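OLD nuclease (Thermus scotoductus, PDB 6P74) degrades linear and supercoiled double-stranded DNA in the 5'-to-3' direction with divalent metal ions and also hydrolyses ATP in a DNA-stimulated manner. Local coordinates at residues A[442-445]-A[446-449]; A[456-459]-A[460-464]. All coordinates share one frame; numbering follows the deposited sequence.

Interaction 1: residues A[442-445]-A[446-449]; sequences DEET and RRKQ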
ATOM      1  N   ASP A 442     -22.605 -68.260 -14.442  1.00 76.56           N
ATOM      2  CA  ASP A 442     -22.385 -69.195 -13.350  1.00 81.88           C
ATOM      3  C   ASP A 442     -22.660 -68.520 -11.989  1.00 71.00           C
ATOM      4  O   ASP A 442     -22.727 -67.297 -11.877  1.00 65.71           O
ATOM      5  CB  ASP A 442     -20.958 -69.753 -13.412  1.00 79.64           C
ATOM      6  CG  ASP A 442     -19.960 -68.877 -12.692  1.00 87.20           C
ATOM      7  OD1 ASP A 442     -19.749 -67.728 -13.137  1.00 82.09           O
ATOM      8  OD2 ASP A 442     -19.410 -69.341 -11.661  1.00 97.76           O
ATOM      9  N   GLU A 443     -22.809 -69.351 -10.952  1.00 66.90           N
ATOM     10  CA  GLU A 443     -23.117 -68.880  -9.600  1.00 72.48           C
ATOM     11  C   GLU A 443     -22.196 -67.731  -9.156  1.00 66.97           C
ATOM     12  O   GLU A 443     -22.671 -66.715  -8.639  1.00 67.28           O
ATOM     13  CB  GLU A 443     -23.051 -70.070  -8.626  1.00 68.37           C
ATOM     14  CG  GLU A 443     -23.657 -69.842  -7.222  1.00 74.40           C
ATOM     15  CD  GLU A 443     -22.722 -69.086  -6.275  1.00 80.11           C
ATOM     16  OE1 GLU A 443     -23.198 -68.118  -5.635  1.00 79.46           O
ATOM     17  OE2 GLU A 443     -21.513 -69.452  -6.188  1.00 76.35           O
ATOM     18  N   GLU A 444     -20.879 -67.852  -9.359  1.00 60.81           N
ATOM     19  CA  GLU A 444     -19.985 -66.807  -8.845  1.00 63.51           C
ATOM     20  C   GLU A 444     -20.202 -65.479  -9.570  1.00 60.18           C
ATOM     21  O   GLU A 444     -20.185 -64.413  -8.948  1.00 61.78           O
ATOM     22  CB  GLU A 444     -18.508 -67.246  -8.927  1.00 57.60           C
ATOM     23  CG  GLU A 444     -17.484 -66.171  -8.404  1.00 56.03           C
ATOM     24  CD  GLU A 444     -16.078 -66.721  -8.174  1.00 65.23           C
ATOM     25  OE1 GLU A 444     -15.939 -67.897  -7.737  1.00 68.44           O
ATOM     26  OE2 GLU A 444     -15.108 -65.971  -8.435  1.00 55.07           O
ATOM     27  N   THR A 445     -20.428 -65.514 -10.874  1.00 68.52           N
ATOM     28  CA  THR A 445     -20.635 -64.268 -11.595  1.00 70.03           C
ATOM     29  C   THR A 445     -21.951 -63.604 -11.193  1.00 63.93           C
ATOM     30  O   THR A 445     -21.992 -62.389 -10.987  1.00 64.84           O
ATOM     31  CB  THR A 445     -20.579 -64.521 -13.106  1.00 74.14           C
ATOM     32  OG1 THR A 445     -21.483 -65.573 -13.432  1.00 96.08           O
ATOM     33  CG2 THR A 445     -19.203 -64.972 -13.499  1.00 63.18           C
ATOM     34  N   ARG A 446     -23.030 -64.386 -11.059  1.00 63.77           N
ATOM     35  CA  ARG A 446     -24.305 -63.815 -10.625  1.00 67.00           C
ATOM     36  C   ARG A 446     -24.182 -63.193  -9.242  1.00 62.59           C
ATOM     37  O   ARG A 446     -24.601 -62.048  -9.027  1.00 61.05           O
ATOM     38  CB  ARG A 446     -25.406 -64.879 -10.643  1.00 64.53           C
ATOM     39  CG  ARG A 446     -25.602 -65.474 -11.998  1.00 66.27           C
ATOM     40  CD  ARG A 446     -26.860 -66.319 -12.124  1.00 70.47           C
ATOM     41  NE  ARG A 446     -27.142 -67.181 -10.976  1.00 72.19           N
ATOM     42  CZ  ARG A 446     -26.767 -68.452 -10.873  1.00 86.65           C
ATOM     43  NH1 ARG A 446     -26.063 -69.032 -11.837  1.00 91.76           N
ATOM     44  NH2 ARG A 446     -27.094 -69.148  -9.797  1.00 87.23           N
ATOM     45  N   ARG A 447     -23.592 -63.935  -8.292  1.00 66.29           N
ATOM     46  CA  ARG A 447     -23.422 -63.421  -6.935  1.00 65.70           C
ATOM     47  C   ARG A 447     -22.557 -62.163  -6.936  1.00 64.66           C
ATOM     48  O   ARG A 447     -22.907 -61.168  -6.297  1.00 65.34           O
ATOM     49  CB  ARG A 447     -22.842 -64.510  -6.016  1.00 66.39           C
ATOM     50  CG  ARG A 447     -22.304 -63.997  -4.654  1.00 62.43           C
ATOM     51  CD  ARG A 447     -22.063 -65.117  -3.682  1.00 68.13           C
ATOM     52  NE  ARG A 447     -21.427 -66.259  -4.354  1.00 80.86           N
ATOM     53  CZ  ARG A 447     -20.126 -66.361  -4.615  1.00 69.00           C
ATOM     54  NH1 ARG A 447     -19.309 -65.385  -4.245  1.00 60.65           N
ATOM     55  NH2 ARG A 447     -19.647 -67.426  -5.257  1.00 64.73           N
ATOM     56  N   LYS A 448     -21.461 -62.160  -7.707  1.00 67.55           N
ATOM     57  CA  LYS A 448     -20.600 -60.978  -7.728  1.00 64.92           C
ATOM     58  C   LYS A 448     -21.285 -59.790  -8.387  1.00 66.34           C
ATOM     59  O   LYS A 448     -21.121 -58.657  -7.931  1.00 66.52           O
ATOM     60  CB  LYS A 448     -19.279 -61.287  -8.420  1.00 63.92           C
ATOM     61  CG  LYS A 448     -18.287 -61.873  -7.444  1.00 71.01           C
ATOM     62  CD  LYS A 448     -16.979 -62.265  -8.095  1.00 69.77           C
ATOM     63  CE  LYS A 448     -16.086 -62.910  -7.065  1.00 70.79           C
ATOM     64  NZ  LYS A 448     -14.850 -63.452  -7.664  1.00 75.84           N
ATOM     65  N   GLN A 449     -22.046 -60.021  -9.466  1.00 61.87           N
ATOM     66  CA  GLN A 449     -22.840 -58.940 -10.040  1.00 63.00           C
ATOM     67  C   GLN A 449     -23.806 -58.347  -9.011  1.00 66.03           C
ATOM     68  O   GLN A 449     -23.891 -57.122  -8.858  1.00 64.70           O
ATOM     69  CB  GLN A 449     -23.600 -59.433 -11.259  1.00 65.31           C
ATOM     70  CG  GLN A 449     -22.807 -59.381 -12.540  1.00 85.73           C
ATOM     71  CD  GLN A 449     -23.695 -59.620 -13.756  1.00 96.41           C
ATOM     72  OE1 GLN A 449     -24.290 -58.675 -14.293  1.00109.41           O
ATOM     73  NE2 GLN A 449     -23.813 -60.887 -14.179  1.00 88.02           N
TER

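Interaction 2: residues A[456-459]-A[460-464]; sequences EQEK and NQRIQ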
ATOM      1  N   GLU A 456     -22.257 -50.395  -5.689  1.00 58.89           N
ATOM      2  CA  GLU A 456     -22.457 -49.187  -6.480  1.00 61.88           C
ATOM      3  C   GLU A 456     -23.647 -48.378  -5.976  1.00 64.50           C
ATOM      4  O   GLU A 456     -23.576 -47.148  -5.904  1.00 59.81           O
ATOM      5  CB  GLU A 456     -22.639 -49.545  -7.956  1.00 64.01           C
ATOM      6  CG  GLU A 456     -21.342 -49.981  -8.651  1.00 72.67           C
ATOM      7  CD  GLU A 456     -20.164 -49.004  -8.507  1.00 74.80           C
ATOM      8  OE1 GLU A 456     -20.316 -47.795  -8.805  1.00 76.46           O
ATOM      9  OE2 GLU A 456     -19.068 -49.460  -8.096  1.00 80.46           O
ATOM     10  N   GLN A 457     -24.744 -49.052  -5.608  1.00 62.17           N
ATOM     11  CA  GLN A 457     -25.917 -48.332  -5.132  1.00 66.60           C
ATOM     12  C   GLN A 457     -25.622 -47.591  -3.840  1.00 62.71           C
ATOM     13  O   GLN A 457     -26.090 -46.466  -3.651  1.00 59.48           O
ATOM     14  CB  GLN A 457     -27.088 -49.294  -4.979  1.00 61.10           C
ATOM     15  CG  GLN A 457     -27.685 -49.671  -6.356  1.00 57.60           C
ATOM     16  CD  GLN A 457     -28.711 -50.773  -6.270  1.00 64.42           C
ATOM     17  OE1 GLN A 457     -28.642 -51.639  -5.390  1.00 63.31           O
ATOM     18  NE2 GLN A 457     -29.681 -50.745  -7.183  1.00 61.42           N
ATOM     19  N   GLU A 458     -24.798 -48.179  -2.985  1.00 60.56           N
ATOM     20  CA  GLU A 458     -24.370 -47.518  -1.763  1.00 67.03           C
ATOM     21  C   GLU A 458     -23.512 -46.296  -2.073  1.00 70.38           C
ATOM     22  O   GLU A 458     -23.734 -45.216  -1.506  1.00 69.46           O
ATOM     23  CB  GLU A 458     -23.610 -48.517  -0.896  1.00 69.26           C
ATOM     24  CG  GLU A 458     -23.559 -48.175   0.568  1.00 95.25           C
ATOM     25  CD  GLU A 458     -22.430 -48.906   1.280  1.00114.86           C
ATOM     26  OE1 GLU A 458     -21.387 -48.263   1.558  1.00119.60           O
ATOM     27  OE2 GLU A 458     -22.583 -50.125   1.531  1.00119.71           O
ATOM     28  N   LYS A 459     -22.532 -46.444  -2.981  1.00 64.35           N
ATOM     29  CA  LYS A 459     -21.718 -45.294  -3.386  1.00 62.35           C
ATOM     30  C   LYS A 459     -22.571 -44.187  -4.004  1.00 62.11           C
ATOM     31  O   LYS A 459     -22.310 -42.996  -3.772  1.00 62.70           O
ATOM     32  CB  LYS A 459     -20.638 -45.705  -4.385  1.00 53.20           C
ATOM     33  CG  LYS A 459     -19.698 -46.783  -3.951  1.00 59.61           C
ATOM     34  CD  LYS A 459     -18.695 -47.030  -5.033  1.00 64.86           C
ATOM     35  CE  LYS A 459     -17.913 -48.304  -4.824  1.00 71.51           C
ATOM     36  NZ  LYS A 459     -17.292 -48.708  -6.129  1.00 76.95           N
ATOM     37  N   ASN A 460     -23.565 -44.563  -4.828  1.00 56.71           N
ATOM     38  CA  ASN A 460     -24.460 -43.580  -5.424  1.00 59.04           C
ATOM     39  C   ASN A 460     -25.275 -42.865  -4.350  1.00 59.04           C
ATOM     40  O   ASN A 460     -25.535 -41.666  -4.464  1.00 50.07           O
ATOM     41  CB  ASN A 460     -25.403 -44.255  -6.433  1.00 57.21           C
ATOM     42  CG  ASN A 460     -24.663 -44.847  -7.603  1.00 62.20           C
ATOM     43  OD1 ASN A 460     -23.491 -44.534  -7.812  1.00 56.76           O
ATOM     44  ND2 ASN A 460     -25.348 -45.720  -8.384  1.00 53.60           N
ATOM     45  N   GLN A 461     -25.709 -43.601  -3.324  1.00 58.72           N
ATOM     46  CA  GLN A 461     -26.493 -43.022  -2.241  1.00 65.91           C
ATOM     47  C   GLN A 461     -25.653 -42.085  -1.384  1.00 61.02           C
ATOM     48  O   GLN A 461     -26.152 -41.055  -0.919  1.00 61.56           O
ATOM     49  CB  GLN A 461     -27.107 -44.132  -1.380  1.00 72.74           C
ATOM     50  CG  GLN A 461     -28.050 -43.626  -0.312  1.00 84.12           C
ATOM     51  CD  GLN A 461     -29.030 -42.584  -0.860  1.00105.05           C
ATOM     52  OE1 GLN A 461     -29.039 -41.432  -0.413  1.00113.00           O
ATOM     53  NE2 GLN A 461     -29.850 -42.980  -1.841  1.00107.64           N
ATOM     54  N   ARG A 462     -24.381 -42.405  -1.164  1.00 57.86           N
ATOM     55  CA  ARG A 462     -23.560 -41.500  -0.366  1.00 59.77           C
ATOM     56  C   ARG A 462     -23.328 -40.180  -1.094  1.00 70.29           C
ATOM     57  O   ARG A 462     -23.383 -39.108  -0.477  1.00 68.28           O
ATOM     58  CB  ARG A 462     -22.239 -42.145  -0.009  1.00 53.64           C
ATOM     59  CG  ARG A 462     -22.315 -43.359   0.911  1.00 59.58           C
ATOM     60  CD  ARG A 462     -20.920 -44.041   0.960  1.00 69.20           C
ATOM     61  NE  ARG A 462     -19.954 -43.080   1.487  1.00 83.32           N
ATOM     62  CZ  ARG A 462     -19.799 -42.783   2.783  1.00 97.74           C
ATOM     63  NH1 ARG A 462     -20.531 -43.396   3.710  1.00106.98           N
ATOM     64  NH2 ARG A 462     -18.904 -41.870   3.163  1.00 95.32           N
ATOM     65  N   ILE A 463     -23.115 -40.234  -2.413  1.00 68.75           N
ATOM     66  CA  ILE A 463     -22.968 -39.008  -3.191  1.00 60.34           C
ATOM     67  C   ILE A 463     -24.234 -38.166  -3.097  1.00 57.12           C
ATOM     68  O   ILE A 463     -24.186 -36.932  -3.010  1.00 61.20           O
ATOM     69  CB  ILE A 463     -22.605 -39.353  -4.651  1.00 55.62           C
ATOM     70  CG1 ILE A 463     -21.122 -39.712  -4.731  1.00 62.92           C
ATOM     71  CG2 ILE A 463     -22.922 -38.170  -5.565  1.00 52.44           C
ATOM     72  CD1 ILE A 463     -20.751 -40.529  -5.963  1.00 64.25           C
ATOM     73  N   GLN A 464     -25.387 -38.818  -3.132  1.00 61.34           N
ATOM     74  CA  GLN A 464     -26.657 -38.115  -3.064  1.00 69.27           C
ATOM     75  C   GLN A 464     -26.863 -37.473  -1.691  1.00 69.64           C
ATOM     76  O   GLN A 464     -27.413 -36.368  -1.581  1.00 58.27           O
ATOM     77  CB  GLN A 464     -27.766 -39.111  -3.387  1.00 68.11           C
ATOM     78  CG  GLN A 464     -29.107 -38.543  -3.413  1.00 81.77           C
ATOM     79  CD  GLN A 464     -29.724 -38.648  -4.778  1.00 90.16           C
ATOM     80  OE1 GLN A 464     -29.029 -38.658  -5.809  1.00 88.97           O
ATOM     81  NE2 GLN A 464     -31.041 -38.722  -4.804  1.00 98.53           N
TER

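Interaction 1: residues A[442-445]-A[446-449]
R446 folds back over the start of helix 443-467, and its guanidinium lays one face on CA of E443, with that CA 3.5 Å from the plane of the group and offset toward its rim. CG leaves beside the backbone N (chi1 -59°), and a bend at chi3 turns the head toward the helix start, where NH1 bonds the carbonyl of A441. E444 and K448, one turn apart, lie side by side and point the same way, both chains extended. NZ of K448 closes a salt bridge of 2.6 Å to OE2 of E444, reaching it from above the carboxylate plane. Next to them R447 grips E443 side-on: NE meets OE1 of E443 and NH2 meets OE2, each at 2.9 Å, the two flat groups only 26° from coplanar. T445 gives its carbonyl to the amide of Q449 at 2.8 Å, while D442, the N-cap, accepts a weak bond at OD2 from N of E444. Two i to i+4 ion pairs thus tie the first turn to the second, and carboxylates at the amino end of the helix, arginine and lysine one turn on, probably suit the helix dipole on this exposed surface.

Interaction 2: residues A[456-459]-A[460-464]
N460 tucks its amide against the backbone of the preceding turn, with CG 3.1 Å from the carbonyl O of E456. That O already accepts the backbone N of N460 at 2.8 Å. CG of N460 lies beside the backbone N (chi1 -64°), which brings the amide back along the helix; OD1 then takes a bond from K409 and ND2 gives one to the carbonyl of E432. E456 sets CG beside its backbone N (chi1 -73°) and bends at chi2 (-53°), curling its carboxylate round to K459, whose long chain runs extended beyond CG. NZ of K459 reaches OE2 of E456 at 2.8 Å on the syn side, out of the carboxylate plane, while OE1 of E456 forms a salt bridge with K409. R462 passes its CG 3.4 Å from the carbonyl O of E458 before a bend at chi3 carries NE into a salt bridge with E413. I463 sets CD1 3.6 Å from the O of K459 and packs on helix 409-422 and strand 426-431. Here is a regular alpha-helix, solvent-facing along Q457, E458 and Q461, docked by its other side on the parallel sheet and a neighbouring helix of the Toprim domain, close to the acidic residues inferred to bind the divalent metal ions.

How the interactions relate
Both interactions belong to helix 443-467 and follow one another along it, with centres 22 Å apart and nearest atoms about 8 Å apart. Interaction 1 is the helix start, 50 Å from the centre of the chain; interaction 2, at 33 Å, lies where the helix joins the body of the Toprim domain. The metal site is near the second: the side chain of E456 is about 4 Å from that of D433 and about 6 Å from that of E377, both inferred metal ligands, and about 9 Å from the bound samarium. From 446-449 the approach is longer, about 11 Å between the side chains of Q449 and D433.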